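Local coordinates for transcriptional regulator, MarR family (PDB 3CDH), which probably binds DNA as a homodimer through its winged helix-turn-helix lobes and thereby regulates transcription, at the interface of chains A and B. Coordinates in Å, arbitrary orientation; residue numbers count along the deposited sequence, not the author numbering. Chains: chain A/B, Transcriptional regulator, MarR family.

Contact 1: the interface of chains A and B. Residues chain A 24, 27-28, 31, 125, 129; chain B 17, 144, 148.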
# COMPACT_ATOMS: atom_id res chain seq x y z
N SER A 24 2.70 -3.15 -6.20
CA SER A 24 2.23 -2.23 -7.25
C SER A 24 2.02 -0.85 -6.68
O SER A 24 2.59 0.12 -7.20
CB SER A 24 0.91 -2.67 -7.82
OG SER A 24 1.03 -3.94 -8.39
N GLU A 27 5.26 0.74 -5.54
CA GLU A 27 6.10 1.15 -6.64
C GLU A 27 5.50 2.29 -7.47
O GLU A 27 6.21 3.17 -7.91
CB GLU A 27 6.47 -0.04 -7.53
CG GLU A 27 7.83 -0.64 -7.18
CD GLU A 27 7.99 -2.07 -7.67
OE1 GLU A 27 7.85 -2.34 -8.90
OE2 GLU A 27 8.29 -2.96 -6.83
N ALA A 28 4.19 2.28 -7.68
CA ALA A 28 3.59 3.35 -8.48
C ALA A 28 3.72 4.67 -7.75
O ALA A 28 3.96 5.70 -8.36
CB ALA A 28 2.15 3.04 -8.78
N GLN A 31 7.51 6.84 -7.12
CA GLN A 31 7.76 7.84 -8.15
C GLN A 31 7.36 9.21 -7.62
O GLN A 31 8.21 10.03 -7.24
CB GLN A 31 6.92 7.50 -9.39
CG GLN A 31 7.06 6.05 -9.93
CD GLN A 31 6.72 5.96 -11.42
OE1 GLN A 31 7.00 4.94 -12.06
NE2 GLN A 31 6.15 7.02 -11.98
N LEU A 125 2.24 7.04 -16.52
CA LEU A 125 2.08 5.62 -16.17
C LEU A 125 1.04 4.91 -17.04
O LEU A 125 1.30 3.81 -17.59
CB LEU A 125 1.72 5.46 -14.71
CG LEU A 125 2.50 4.43 -13.89
CD1 LEU A 125 1.74 4.18 -12.57
CD2 LEU A 125 2.75 3.12 -14.63
N LEU A 129 0.99 1.84 -20.00
CA LEU A 129 0.21 0.63 -19.83
C LEU A 129 -0.75 0.40 -20.98
O LEU A 129 -1.46 -0.61 -21.00
CB LEU A 129 -0.61 0.74 -18.55
CG LEU A 129 0.13 0.87 -17.23
CD1 LEU A 129 -0.87 0.68 -16.09
CD2 LEU A 129 1.23 -0.14 -17.11
N LEU B 17 -5.26 6.85 -10.07
CA LEU B 17 -4.66 5.52 -10.09
C LEU B 17 -4.03 5.13 -8.75
O LEU B 17 -4.24 4.01 -8.27
CB LEU B 17 -3.64 5.35 -11.20
CG LEU B 17 -3.00 3.94 -11.18
CD1 LEU B 17 -3.98 2.82 -11.50
CD2 LEU B 17 -1.76 3.83 -12.07
N LEU B 144 1.69 -4.59 -14.58
CA LEU B 144 1.99 -3.29 -14.01
C LEU B 144 3.42 -3.22 -13.44
O LEU B 144 4.20 -2.31 -13.81
CB LEU B 144 0.95 -2.88 -12.97
CG LEU B 144 1.24 -1.65 -12.11
CD1 LEU B 144 1.50 -0.40 -12.94
CD2 LEU B 144 0.10 -1.42 -11.13
N LEU B 148 6.64 -1.05 -14.41
CA LEU B 148 7.16 -0.12 -13.41
C LEU B 148 8.65 -0.33 -13.18
O LEU B 148 9.26 0.35 -12.35
CB LEU B 148 6.40 -0.27 -12.09
CG LEU B 148 5.06 0.46 -11.99
CD1 LEU B 148 4.22 -0.11 -10.86
CD2 LEU B 148 5.29 1.96 -11.79
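The amide oxygen OE1 of A:Gln31 lies 3.5 Å from methyl CD2 of B:Leu148, a van der Waals touch. The glutamine reaches it with its chain extended beyond CG, and the two side chains cross obliquely. This is part of the dimer interface expected of a MarR-family regulator: the last modelled residues of chain B, at and just past the end of helix 137-147, fit between helices 17-38 and 105-128 of chain A.

B:Leu148, just past helix 137-147, buries more surface here than any other residue of the patch. Its CD1 branch faces the backbone of helix 17-38, 4.0 Å from CB of A:Glu27, and its CD2 branch lies against CA of A:Ala28. On its other flank, CD2 of A:Leu125 approaches the same CD2 methyl, with the two side chains nearly perpendicular.

One turn back, CG of B:Leu144, anti to the backbone N (chi1 170°), carries the branch point into chain A, and chi2 (57°) turns the two methyls to different elements. CD2 packs 3.6 Å from CB of A:Ser24, while CD1 points at A:Leu125 and A:Leu129, 4.1 Å from CD1 of the latter. Cutting this residue back to an alanine would probably open a gap between A:Ser24 and the A:Leu125–A:Leu129 pair, leaving those leucine methyls without this partner.

The side chain of A:Leu125 also crosses that of B:Leu17 at about a right angle, its CD1 3.6 Å from CD2 of B:Leu17.

Contact 2: the interface of chains A and B. Residues chain A 138, 141-142, 145; chain B 14, 19-20, 24.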
# COMPACT_ATOMS: atom_id res chain seq x y z
N LYS A 138 -7.48 0.86 -14.01
CA LYS A 138 -8.45 1.60 -13.24
C LYS A 138 -9.80 0.87 -13.12
O LYS A 138 -10.32 0.71 -12.02
CB LYS A 138 -8.65 2.98 -13.80
CG LYS A 138 -7.58 3.98 -13.37
CD LYS A 138 -8.03 5.37 -13.79
CE LYS A 138 -6.89 6.30 -13.63
NZ LYS A 138 -7.35 7.70 -13.71
N LEU A 141 -9.40 -2.27 -10.85
CA LEU A 141 -9.37 -1.88 -9.45
C LEU A 141 -10.75 -1.44 -8.94
O LEU A 141 -11.15 -1.85 -7.83
CB LEU A 141 -8.32 -0.81 -9.20
CG LEU A 141 -6.91 -1.21 -9.55
CD1 LEU A 141 -5.92 -0.06 -9.40
CD2 LEU A 141 -6.46 -2.38 -8.72
N ARG A 142 -11.49 -0.64 -9.71
CA ARG A 142 -12.77 -0.15 -9.19
C ARG A 142 -13.79 -1.29 -9.10
O ARG A 142 -14.73 -1.20 -8.31
CB ARG A 142 -13.34 1.02 -10.00
CG ARG A 142 -13.56 2.33 -9.19
CD ARG A 142 -14.82 2.37 -8.29
NE ARG A 142 -14.53 2.50 -6.85
CZ ARG A 142 -13.97 3.55 -6.23
NH1 ARG A 142 -13.57 4.64 -6.87
NH2 ARG A 142 -13.79 3.52 -4.92
N LEU A 145 -12.62 -3.15 -5.81
CA LEU A 145 -13.15 -2.34 -4.72
C LEU A 145 -14.65 -2.52 -4.52
O LEU A 145 -15.12 -2.59 -3.38
CB LEU A 145 -12.81 -0.86 -4.92
CG LEU A 145 -11.39 -0.43 -4.57
CD1 LEU A 145 -11.26 1.02 -4.92
CD2 LEU A 145 -11.08 -0.62 -3.10
N SER B 14 -11.26 9.94 -6.24
CA SER B 14 -12.05 8.74 -6.56
C SER B 14 -11.63 8.01 -7.85
O SER B 14 -11.78 6.79 -7.93
CB SER B 14 -13.54 9.09 -6.62
OG SER B 14 -13.87 9.66 -7.88
N TYR B 19 -4.59 6.31 -5.74
CA TYR B 19 -5.62 6.08 -4.74
C TYR B 19 -6.22 4.69 -4.93
O TYR B 19 -6.31 3.91 -3.98
CB TYR B 19 -6.70 7.15 -4.78
CG TYR B 19 -7.90 6.73 -3.97
CD1 TYR B 19 -9.00 6.15 -4.58
CD2 TYR B 19 -7.91 6.85 -2.58
CE1 TYR B 19 -10.10 5.73 -3.85
CE2 TYR B 19 -9.00 6.45 -1.84
CZ TYR B 19 -10.08 5.88 -2.48
OH TYR B 19 -11.16 5.48 -1.78
N LEU B 20 -6.61 4.37 -6.16
CA LEU B 20 -7.23 3.09 -6.43
C LEU B 20 -6.28 1.96 -6.06
O LEU B 20 -6.72 0.96 -5.48
CB LEU B 20 -7.64 2.99 -7.87
CG LEU B 20 -8.80 3.90 -8.25
CD1 LEU B 20 -8.90 3.92 -9.75
CD2 LEU B 20 -10.11 3.49 -7.62
N SER B 24 -7.26 -0.41 -2.74
CA SER B 24 -7.38 -1.83 -3.05
C SER B 24 -6.50 -2.68 -2.16
O SER B 24 -6.95 -3.68 -1.59
CB SER B 24 -6.95 -2.09 -4.47
OG SER B 24 -7.87 -1.48 -5.33
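B:Leu20 is pressed from several sides by helix 137-147 of chain A, and this is the tight part of the contact. Its CB meets CD1 of A:Leu141 at 3.8 Å. Farther out its two methyls part: CD1 rests on CG of A:Lys138 at 3.9 Å, and CD2 turns to CD1 of A:Leu145 at 3.8 Å. The lysine chain, extended beyond CG, passes the leucine at roughly a right angle, offering its aliphatic part.

CD2 of B:Leu20 also sits 3.7 Å above one face of the A:Arg142 guanidinium, toward its rim. Bends at chi2 (-78°) and chi3 (117°) bring that group back over the leucine. Beyond it the contact becomes looser. NH1 comes within 3.0 Å of the carbonyl O of B:Ser14, but none of its hydrogens is aimed at that oxygen, so the pair is merely close. The ring of B:Tyr19 stands farther off, with CE1 4.4 Å from NH2 of A:Arg142.

At the opposite end, OG of B:Ser24 donates to the carbonyl O of B:Leu20 one turn earlier (2.7 Å), 25° from the carbonyl plane, while also touching A:Leu141 and A:Leu145. Replacing it with an alanine would probably leave that carbonyl without this donor and thin the packing against both leucines.

In the fold, the C-terminal helix 137-147 of one subunit lies here along the start of helix 17-38 of the other.

Contact 3: the interface of chains A and B. Residues chain A 21, 141, 144-145, 148; chain B 24, 137.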
# COMPACT_ATOMS: atom_id res chain seq x y z
N LEU A 21 -0.68 -6.57 -5.04
CA LEU A 21 -1.34 -5.28 -4.80
C LEU A 21 -0.42 -4.33 -4.04
O LEU A 21 -0.16 -3.23 -4.50
CB LEU A 21 -2.65 -5.45 -4.05
CG LEU A 21 -3.80 -5.93 -4.91
CD1 LEU A 21 -4.86 -6.46 -4.02
CD2 LEU A 21 -4.35 -4.80 -5.77
N LEU A 141 -9.40 -2.27 -10.85
CA LEU A 141 -9.37 -1.88 -9.45
C LEU A 141 -10.75 -1.44 -8.94
O LEU A 141 -11.15 -1.85 -7.83
CB LEU A 141 -8.32 -0.81 -9.20
CG LEU A 141 -6.91 -1.21 -9.55
CD1 LEU A 141 -5.92 -0.06 -9.40
CD2 LEU A 141 -6.46 -2.38 -8.72
N LEU A 144 -12.69 -4.48 -8.26
CA LEU A 144 -12.21 -5.17 -7.08
C LEU A 144 -12.77 -4.48 -5.84
O LEU A 144 -13.34 -5.13 -4.94
CB LEU A 144 -10.68 -5.20 -7.06
CG LEU A 144 -9.98 -5.51 -5.75
CD1 LEU A 144 -10.32 -6.90 -5.29
CD2 LEU A 144 -8.49 -5.34 -5.88
N LEU A 145 -12.62 -3.15 -5.81
CA LEU A 145 -13.15 -2.34 -4.72
C LEU A 145 -14.65 -2.52 -4.52
O LEU A 145 -15.12 -2.59 -3.38
CB LEU A 145 -12.81 -0.86 -4.92
CG LEU A 145 -11.39 -0.43 -4.57
CD1 LEU A 145 -11.26 1.02 -4.92
CD2 LEU A 145 -11.08 -0.62 -3.10
N LEU A 148 -15.17 -5.91 -2.92
CA LEU A 148 -14.78 -5.85 -1.52
C LEU A 148 -15.75 -5.09 -0.61
O LEU A 148 -15.52 -5.04 0.58
CB LEU A 148 -13.37 -5.29 -1.37
CG LEU A 148 -12.26 -6.24 -1.80
CD1 LEU A 148 -10.92 -5.54 -1.86
CD2 LEU A 148 -12.18 -7.40 -0.87
N SER B 24 -7.26 -0.41 -2.74
CA SER B 24 -7.38 -1.83 -3.05
C SER B 24 -6.50 -2.68 -2.16
O SER B 24 -6.95 -3.68 -1.59
CB SER B 24 -6.95 -2.09 -4.47
OG SER B 24 -7.87 -1.48 -5.33
N ILE B 137 -7.05 -9.85 -12.37
CA ILE B 137 -6.31 -8.91 -11.52
C ILE B 137 -4.82 -9.27 -11.37
O ILE B 137 -3.96 -8.42 -11.41
CB ILE B 137 -6.99 -8.75 -10.11
CG1 ILE B 137 -6.18 -7.87 -9.16
CG2 ILE B 137 -7.16 -10.07 -9.41
CD1 ILE B 137 -6.33 -6.39 -9.37
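Methyl CD2 of A:Leu141 faces CD1 of B:Ile137 at 4.1 Å, forming an apolar centre where the two copies of helix 137-147 approach each other in the probable MarR-family dimer. The side chains cross at about a right angle. With CG1 of the isoleucine anti to the backbone nitrogen (chi1 175°) and chi2 at 80°, CD1, the end of the longer branch, is brought to the leucine.

Next to this pair, the small side chain of B:Ser24 is received among leucines of chain A. CD2 of A:Leu144 lies 3.9 Å from its CB; a chi1 of 163°, with CG opposite the backbone nitrogen, helps bring that methyl there. From helix 17-38 of chain A, CD2 of A:Leu21 reaches the same CB at 4.0 Å, so two helices of one subunit meet on a single carbon of the other, with A:Leu141 and A:Leu145 on the hydroxyl side of the serine.

Toward the polar rim the contacts become sparse. A:Leu148, beyond the end of helix 137-147, brings its CD1 methyl no nearer than 4.4 Å to the backbone carbonyl O of B:Ser24, and it hides very little surface there.

Contact 4: the interface of chains A and B. Residues chain A 21-22, 24-25, 68, 141; chain B 21-23, 25.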
# COMPACT_ATOMS: atom_id res chain seq x y z
N LEU A 21 -0.68 -6.57 -5.04
CA LEU A 21 -1.34 -5.28 -4.80
C LEU A 21 -0.42 -4.33 -4.04
O LEU A 21 -0.16 -3.23 -4.50
CB LEU A 21 -2.65 -5.45 -4.05
CG LEU A 21 -3.80 -5.93 -4.91
CD1 LEU A 21 -4.86 -6.46 -4.02
CD2 LEU A 21 -4.35 -4.80 -5.77
N ALA A 22 0.09 -4.76 -2.90
CA ALA A 22 0.93 -3.91 -2.09
C ALA A 22 2.16 -3.40 -2.86
O ALA A 22 2.47 -2.20 -2.81
CB ALA A 22 1.33 -4.62 -0.87
N SER A 24 2.70 -3.15 -6.20
CA SER A 24 2.23 -2.23 -7.25
C SER A 24 2.02 -0.85 -6.68
O SER A 24 2.59 0.12 -7.20
CB SER A 24 0.91 -2.67 -7.82
OG SER A 24 1.03 -3.94 -8.39
N SER A 25 1.20 -0.79 -5.63
CA SER A 25 0.83 0.45 -5.01
C SER A 25 2.08 1.17 -4.54
O SER A 25 2.22 2.38 -4.75
CB SER A 25 -0.12 0.17 -3.86
OG SER A 25 -0.40 1.33 -3.10
N LEU A 68 -6.87 6.84 3.96
CA LEU A 68 -6.47 5.62 4.63
C LEU A 68 -5.71 5.93 5.92
O LEU A 68 -4.60 5.44 6.13
CB LEU A 68 -5.61 4.75 3.71
CG LEU A 68 -6.12 4.59 2.28
CD1 LEU A 68 -5.17 3.63 1.57
CD2 LEU A 68 -7.60 4.17 2.13
N LEU A 141 -9.40 -2.27 -10.85
CA LEU A 141 -9.37 -1.88 -9.45
C LEU A 141 -10.75 -1.44 -8.94
O LEU A 141 -11.15 -1.85 -7.83
CB LEU A 141 -8.32 -0.81 -9.20
CG LEU A 141 -6.91 -1.21 -9.55
CD1 LEU A 141 -5.92 -0.06 -9.40
CD2 LEU A 141 -6.46 -2.38 -8.72
N LEU B 21 -4.99 2.10 -6.36
CA LEU B 21 -4.05 1.05 -5.96
C LEU B 21 -4.00 0.91 -4.43
O LEU B 21 -4.15 -0.19 -3.89
CB LEU B 21 -2.67 1.29 -6.54
CG LEU B 21 -2.43 0.93 -8.02
CD1 LEU B 21 -1.07 1.42 -8.49
CD2 LEU B 21 -2.56 -0.56 -8.28
N ALA B 22 -3.82 2.04 -3.75
CA ALA B 22 -3.58 2.00 -2.32
C ALA B 22 -4.81 1.52 -1.54
O ALA B 22 -4.69 0.71 -0.62
CB ALA B 22 -3.11 3.34 -1.83
N ALA B 23 -5.98 1.99 -1.92
CA ALA B 23 -7.23 1.55 -1.30
C ALA B 23 -7.44 0.05 -1.51
O ALA B 23 -7.76 -0.68 -0.56
CB ALA B 23 -8.40 2.34 -1.84
N SER B 25 -5.24 -2.29 -2.06
CA SER B 25 -4.30 -3.11 -1.35
C SER B 25 -4.75 -3.16 0.12
O SER B 25 -4.76 -4.21 0.75
CB SER B 25 -2.90 -2.54 -1.53
OG SER B 25 -1.97 -3.22 -0.74
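This is a helix-on-helix homodimer interface, in which the two copies of helix 17-38 pack side by side, nearly antiparallel, near the two-fold axis; in a MarR-family regulator such a contact probably helps join the two winged helix-turn-helix lobes into one DNA-binding unit. Small side chains let the backbones come close. A:Ser25 lays its hydroxyl OG 3.3 Å from CA of B:Ala22, and B:Ser25 does the same to A:Ala22 with OG at 3.3 Å from CA. In both copies OG is anti to the backbone nitrogen (chi1 173° and 174°), a turn that lays it over the alanine of the other helix. The carbon beneath works as well: CB of A:Ser25 meets CB of B:Leu21 at 3.9 Å, with a twin between A:Leu21 and B:Ser25.

Outward from this line of contact, B:Leu21 projects its CD2 methyl between two elements of chain A. It packs 3.6 Å from CD1 of A:Leu141 on helix 137-147, the side chains oblique to one another, and reaches CB of A:Ser24 at 4.1 Å.

On the other flank, A:Leu68 comes from the turn between helices 60-66 and 71-83, the helix-turn-helix motif itself. Its CD1 methyl lies 3.7 Å from the carbonyl O of B:Ala22 and 4.0 Å from CB of that alanine, with B:Ala23 alongside.

The four contacts form one continuous two-fold interface, each repeated with the chains exchanged. Contacts 2 and 3 are neighbours, their C-alpha centres about 6 Å apart, and share A:Leu141, A:Leu145 and B:Ser24. The centre of contact 4 is about 8 Å from those of contact 2 and contact 3. Contacts 1 and 4 are about 10 Å apart and have A:Ser24 in common; A:Leu21 ties contact 4 to contact 3. Contacts 1 and 3 are farthest apart, at about 15 Å between centres. Helices 17-38 and 137-147 recur throughout, and A:Leu141 serves contacts 2, 3 and 4, so the two subunits are probably held together by one interlocked helical core.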